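L-threonine dehydrogenase (Flavobacterium frigidimaris, PDB 2YY7) probably catalyses the NAD-dependent oxidation of L-threonine at its 3-hydroxyl, as a UDP-galactose 4-epimerase-like member of the short-chain dehydrogenase/reductase superfamily. Local coordinates at residues L55-N58 against Q59-L63; L93-N96 against S97-V101. All coordinates share one frame; numbering follows the deposited sequence.

Contact 1: residues L55-N58 against Q59-L63; sequences LDFN and QIEHL
The first torsion of Asp56, -172°, sets CG opposite the backbone N and beside the carbonyl carbon, which brings the carboxylate to the first amides of helix 57-66, where it acts as the N-cap. Asp56 OD1 accepts from Gln59 N at 3.2 Å, and the amide approaches from well above the carboxylate plane, 64° out of it. A weak, strongly bent bond from Asn58 N reaches the same Asp56 OD1 at 2.9 Å. An aspartate suits this place because its short side chain can accept from the opening amides, which lack the i-4 carbonyl partner that amides have within a helix; Gln59 N also bonds weakly to Asp56 O. Gln59 leans back against the cap: its CG lies 3.4 Å from Asp56 CG, and the two side chains cross at about a right angle.

On another side of the helix, Phe57 and Glu61 are one turn apart. Glu61 N donates to Phe57 O at 2.9 Å. Both side chains leave anti to their own N, and the extended Glu61 brings OE2 to the edge of the phenyl ring, 3.6 Å from Phe57 CE1, with the carboxylate and ring planes 73° apart. The aromatic rim, slightly positive, suits a carboxylate oxygen, yet the main partner of OE2 is Lys109, through a salt bridge. Ile60, apolar and buried, packs with Phe57 on Leu104 of helix 87-106.

The negative charge of Asp56 at the amino end of the helix probably interacts favourably with the helix dipole, while Lys109 is likely to offset that of Glu61.

Contact 2: residues L93-N96 against S97-V101; sequences LNMN and SLFHV
Met95 and Phe99, one turn apart on helix 87-106, cross obliquely, the methionine bent at chi2 and chi3 so that its methyl curls back to the ring: Met95 CE lies 4.0 Å from Phe99 CZ. Asn96 meets the same ring at its edge, Asn96 OD1 lying near the ring plane and 3.8 Å from Phe99 CD2, with amide and ring planes 45° apart. The asparagine's other end, ND2, donates to Asp92 one turn earlier. Phe99 is also edge-to-face with Trp153 of helix 142-161 and with Trp91 of the second subunit, so a broad aromatic side chain suits this interface. Were Phe99 an alanine, Trp153 and Trp91 of the second subunit would probably lose the ring they both meet edge-to-face, and a gap would be likely to open beside the Met95 methyl.

His100 carries its ring back over the preceding turn, CG anti to its carbonyl carbon (chi1 -63°). Asn96 O lies over the centre of one face, 3.1 Å above the His100 ring plane, while also accepting from His100 N at 3.0 Å. The imidazole NE2 has its polar partner in Leu55 O.

On the buried side, Ser97 makes a second bond to the carbonyl already used by its amide. Ser97 OG donates to Leu93 O at 2.7 Å and Ser97 N does so at 3.1 Å, from opposite faces of the carbonyl plane. A small hydroxyl fits here beside Ala54 and Leu74, its proton satisfied within the helix. Such a serine, bonded back to the carbonyl four residues earlier, is a familiar way of burying a hydroxyl in a helix, here one packed against the parallel part of the central sheet in an NAD-binding Rossmann fold.

In the fold
Following the chain from the N terminus, strand 49-51 leads through Asn53 and Ala54, both NAD-binding, into contact 1, which opens helix 57-66. Strand 71-74 then enters the parallel part of the central sheet, and contact 2 follows within helix 87-106. The two contacts are in series, neither nested nor crossed, and each lies within one or two turns of its own helix, contact 1 at the helix's start. Their centres nevertheless lie 11 Å apart, because the loop before helix 57-66 runs beside helix 87-106: His100 NE2 probably bonds to Leu55 O at 3.0 Å, and Ile60 packs on His100. Leu93 touches the cofactor, while Phe99 of helix 87-106 reaches the second subunit at its Trp91.

Contact 1: residues L55-N58 against Q59-L63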
loop_
_atom_site.group_PDB
_atom_site.type_symbol
_atom_site.label_atom_id
_atom_site.label_comp_id
_atom_site.label_asym_id
_atom_site.label_seq_id
_atom_site.Cartn_x
_atom_site.Cartn_y
_atom_site.Cartn_z
ATOM N N LEU A 55 -5.323 0.805 -19.646
ATOM C CA LEU A 55 -6.169 -0.043 -18.811
ATOM C C LEU A 55 -6.388 -1.403 -19.480
ATOM O O LEU A 55 -6.824 -2.361 -18.839
ATOM C CB LEU A 55 -7.520 0.650 -18.602
ATOM C CG LEU A 55 -8.128 0.822 -17.209
ATOM C CD1 LEU A 55 -7.086 1.282 -16.223
ATOM C CD2 LEU A 55 -9.264 1.834 -17.297
ATOM N N ASP A 56 -6.074 -1.480 -20.771
ATOM C CA ASP A 56 -6.266 -2.709 -21.542
ATOM C C ASP A 56 -4.943 -3.414 -21.823
ATOM O O ASP A 56 -4.148 -2.954 -22.638
ATOM C CB ASP A 56 -6.966 -2.373 -22.865
ATOM C CG ASP A 56 -7.382 -3.608 -23.647
ATOM O OD1 ASP A 56 -6.625 -4.600 -23.657
ATOM O OD2 ASP A 56 -8.465 -3.574 -24.271
ATOM N N PHE A 57 -4.715 -4.536 -21.148
ATOM C CA PHE A 57 -3.482 -5.299 -21.323
ATOM C C PHE A 57 -3.200 -5.695 -22.777
ATOM O O PHE A 57 -2.058 -5.596 -23.236
ATOM C CB PHE A 57 -3.513 -6.554 -20.443
ATOM C CG PHE A 57 -2.315 -7.451 -20.613
ATOM C CD1 PHE A 57 -2.254 -8.367 -21.660
ATOM C CD2 PHE A 57 -1.243 -7.372 -19.730
ATOM C CE1 PHE A 57 -1.143 -9.192 -21.824
ATOM C CE2 PHE A 57 -0.124 -8.193 -19.886
ATOM C CZ PHE A 57 -0.074 -9.106 -20.935
ATOM N N ASN A 58 -4.227 -6.137 -23.498
ATOM C CA ASN A 58 -4.043 -6.551 -24.889
ATOM C C ASN A 58 -3.563 -5.430 -25.808
ATOM O O ASN A 58 -2.755 -5.668 -26.710
ATOM C CB ASN A 58 -5.333 -7.152 -25.448
ATOM C CG ASN A 58 -5.768 -8.397 -24.697
ATOM O OD1 ASN A 58 -4.977 -9.312 -24.471
ATOM N ND2 ASN A 58 -7.036 -8.439 -24.312
ATOM N N GLN A 59 -4.056 -4.212 -25.591
ATOM C CA GLN A 59 -3.643 -3.085 -26.422
ATOM C C GLN A 59 -2.161 -2.768 -26.216
ATOM O O GLN A 59 -1.461 -2.426 -27.162
ATOM C CB GLN A 59 -4.477 -1.841 -26.110
ATOM C CG GLN A 59 -5.968 -2.010 -26.344
ATOM C CD GLN A 59 -6.719 -0.696 -26.285
ATOM O OE1 GLN A 59 -7.935 -0.670 -26.094
ATOM N NE2 GLN A 59 -6.004 0.401 -26.463
ATOM N N ILE A 60 -1.689 -2.876 -24.979
ATOM C CA ILE A 60 -0.284 -2.602 -24.683
ATOM C C ILE A 60 0.581 -3.713 -25.271
ATOM O O ILE A 60 1.591 -3.447 -25.919
ATOM C CB ILE A 60 -0.026 -2.525 -23.162
ATOM C CG1 ILE A 60 -0.923 -1.451 -22.532
ATOM C CG2 ILE A 60 1.442 -2.200 -22.905
ATOM C CD1 ILE A 60 -0.820 -1.372 -21.011
ATOM N N GLU A 61 0.174 -4.956 -25.042
ATOM C CA GLU A 61 0.906 -6.108 -25.556
ATOM C C GLU A 61 1.052 -5.994 -27.075
ATOM O O GLU A 61 2.111 -6.296 -27.627
ATOM C CB GLU A 61 0.168 -7.403 -25.191
ATOM C CG GLU A 61 0.895 -8.676 -25.599
ATOM C CD GLU A 61 0.140 -9.938 -25.206
ATOM O OE1 GLU A 61 -1.026 -10.101 -25.634
ATOM O OE2 GLU A 61 0.717 -10.766 -24.469
ATOM N N HIS A 62 -0.008 -5.548 -27.746
ATOM C CA HIS A 62 0.013 -5.394 -29.201
ATOM C C HIS A 62 1.034 -4.359 -29.677
ATOM O O HIS A 62 1.702 -4.568 -30.694
ATOM C CB HIS A 62 -1.374 -4.999 -29.720
ATOM C CG HIS A 62 -1.399 -4.664 -31.180
ATOM N ND1 HIS A 62 -1.185 -5.604 -32.165
ATOM C CD2 HIS A 62 -1.591 -3.485 -31.820
ATOM C CE1 HIS A 62 -1.243 -5.020 -33.349
ATOM N NE2 HIS A 62 -1.489 -3.734 -33.168
ATOM N N LEU A 63 1.145 -3.240 -28.963
ATOM C CA LEU A 63 2.106 -2.209 -29.354
ATOM C C LEU A 63 3.528 -2.695 -29.096
ATOM O O LEU A 63 4.450 -2.382 -29.856
ATOM C CB LEU A 63 1.851 -0.902 -28.591
ATOM C CG LEU A 63 0.485 -0.247 -28.822
ATOM C CD1 LEU A 63 0.401 1.072 -28.063
ATOM C CD2 LEU A 63 0.277 -0.014 -30.309
#

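Contact 2: residues L93-N96 against S97-V101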
loop_
_atom_site.group_PDB
_atom_site.type_symbol
_atom_site.label_atom_id
_atom_site.label_comp_id
_atom_site.label_asym_id
_atom_site.label_seq_id
_atom_site.Cartn_x
_atom_site.Cartn_y
_atom_site.Cartn_z
ATOM N N LEU A 93 -7.069 2.695 -12.766
ATOM C CA LEU A 93 -6.042 3.061 -13.744
ATOM C C LEU A 93 -4.611 2.982 -13.209
ATOM O O LEU A 93 -3.751 2.328 -13.800
ATOM C CB LEU A 93 -6.282 4.484 -14.264
ATOM C CG LEU A 93 -5.164 5.057 -15.143
ATOM C CD1 LEU A 93 -5.099 4.280 -16.451
ATOM C CD2 LEU A 93 -5.424 6.535 -15.421
ATOM N N ASN A 94 -4.360 3.667 -12.100
ATOM C CA ASN A 94 -3.026 3.699 -11.521
ATOM C C ASN A 94 -2.458 2.321 -11.182
ATOM O O ASN A 94 -1.275 2.069 -11.411
ATOM C CB ASN A 94 -3.019 4.597 -10.278
ATOM C CG ASN A 94 -3.300 6.059 -10.610
ATOM O OD1 ASN A 94 -3.720 6.392 -11.721
ATOM N ND2 ASN A 94 -3.075 6.933 -9.644
ATOM N N MET A 95 -3.292 1.428 -10.651
ATOM C CA MET A 95 -2.820 0.093 -10.291
ATOM C C MET A 95 -2.774 -0.905 -11.441
ATOM O O MET A 95 -1.754 -1.565 -11.658
ATOM C CB MET A 95 -3.681 -0.509 -9.168
ATOM C CG MET A 95 -3.580 0.201 -7.820
ATOM S SD MET A 95 -1.872 0.476 -7.277
ATOM C CE MET A 95 -1.261 -1.212 -7.060
ATOM N N ASN A 96 -3.876 -1.025 -12.173
ATOM C CA ASN A 96 -3.947 -1.998 -13.254
ATOM C C ASN A 96 -3.044 -1.715 -14.442
ATOM O O ASN A 96 -2.576 -2.648 -15.088
ATOM C CB ASN A 96 -5.403 -2.195 -13.701
ATOM C CG ASN A 96 -6.232 -2.915 -12.640
ATOM O OD1 ASN A 96 -5.791 -3.914 -12.074
ATOM N ND2 ASN A 96 -7.430 -2.410 -12.368
ATOM N N SER A 97 -2.780 -0.444 -14.729
ATOM C CA SER A 97 -1.886 -0.120 -15.834
ATOM C C SER A 97 -0.486 -0.600 -15.444
ATOM O O SER A 97 0.270 -1.096 -16.278
ATOM C CB SER A 97 -1.879 1.389 -16.096
ATOM O OG SER A 97 -1.380 2.111 -14.979
ATOM N N LEU A 98 -0.145 -0.455 -14.165
ATOM C CA LEU A 98 1.163 -0.890 -13.678
ATOM C C LEU A 98 1.269 -2.408 -13.711
ATOM O O LEU A 98 2.312 -2.953 -14.081
ATOM C CB LEU A 98 1.409 -0.391 -12.249
ATOM C CG LEU A 98 2.713 -0.837 -11.578
ATOM C CD1 LEU A 98 3.925 -0.370 -12.387
ATOM C CD2 LEU A 98 2.766 -0.269 -10.163
ATOM N N PHE A 99 0.197 -3.095 -13.319
ATOM C CA PHE A 99 0.209 -4.557 -13.339
ATOM C C PHE A 99 0.422 -5.079 -14.761
ATOM O O PHE A 99 1.157 -6.050 -14.968
ATOM C CB PHE A 99 -1.093 -5.133 -12.765
ATOM C CG PHE A 99 -1.178 -5.082 -11.260
ATOM C CD1 PHE A 99 -0.163 -5.623 -10.472
ATOM C CD2 PHE A 99 -2.276 -4.501 -10.630
ATOM C CE1 PHE A 99 -0.239 -5.586 -9.076
ATOM C CE2 PHE A 99 -2.363 -4.459 -9.236
ATOM C CZ PHE A 99 -1.341 -5.002 -8.459
ATOM N N HIS A 100 -0.221 -4.444 -15.737
ATOM C CA HIS A 100 -0.061 -4.861 -17.135
ATOM C C HIS A 100 1.385 -4.744 -17.593
ATOM O O HIS A 100 1.931 -5.675 -18.183
ATOM C CB HIS A 100 -0.930 -4.019 -18.065
ATOM C CG HIS A 100 -2.397 -4.159 -17.807
ATOM N ND1 HIS A 100 -2.940 -5.271 -17.200
ATOM C CD2 HIS A 100 -3.435 -3.346 -18.106
ATOM C CE1 HIS A 100 -4.252 -5.135 -17.137
ATOM N NE2 HIS A 100 -4.578 -3.975 -17.681
ATOM N N VAL A 101 2.001 -3.598 -17.331
ATOM C CA VAL A 101 3.391 -3.382 -17.731
ATOM C C VAL A 101 4.341 -4.304 -16.965
ATOM O O VAL A 101 5.295 -4.828 -17.536
ATOM C CB VAL A 101 3.817 -1.906 -17.519
ATOM C CG1 VAL A 101 5.303 -1.733 -17.832
ATOM C CG2 VAL A 101 2.991 -1.001 -18.419
#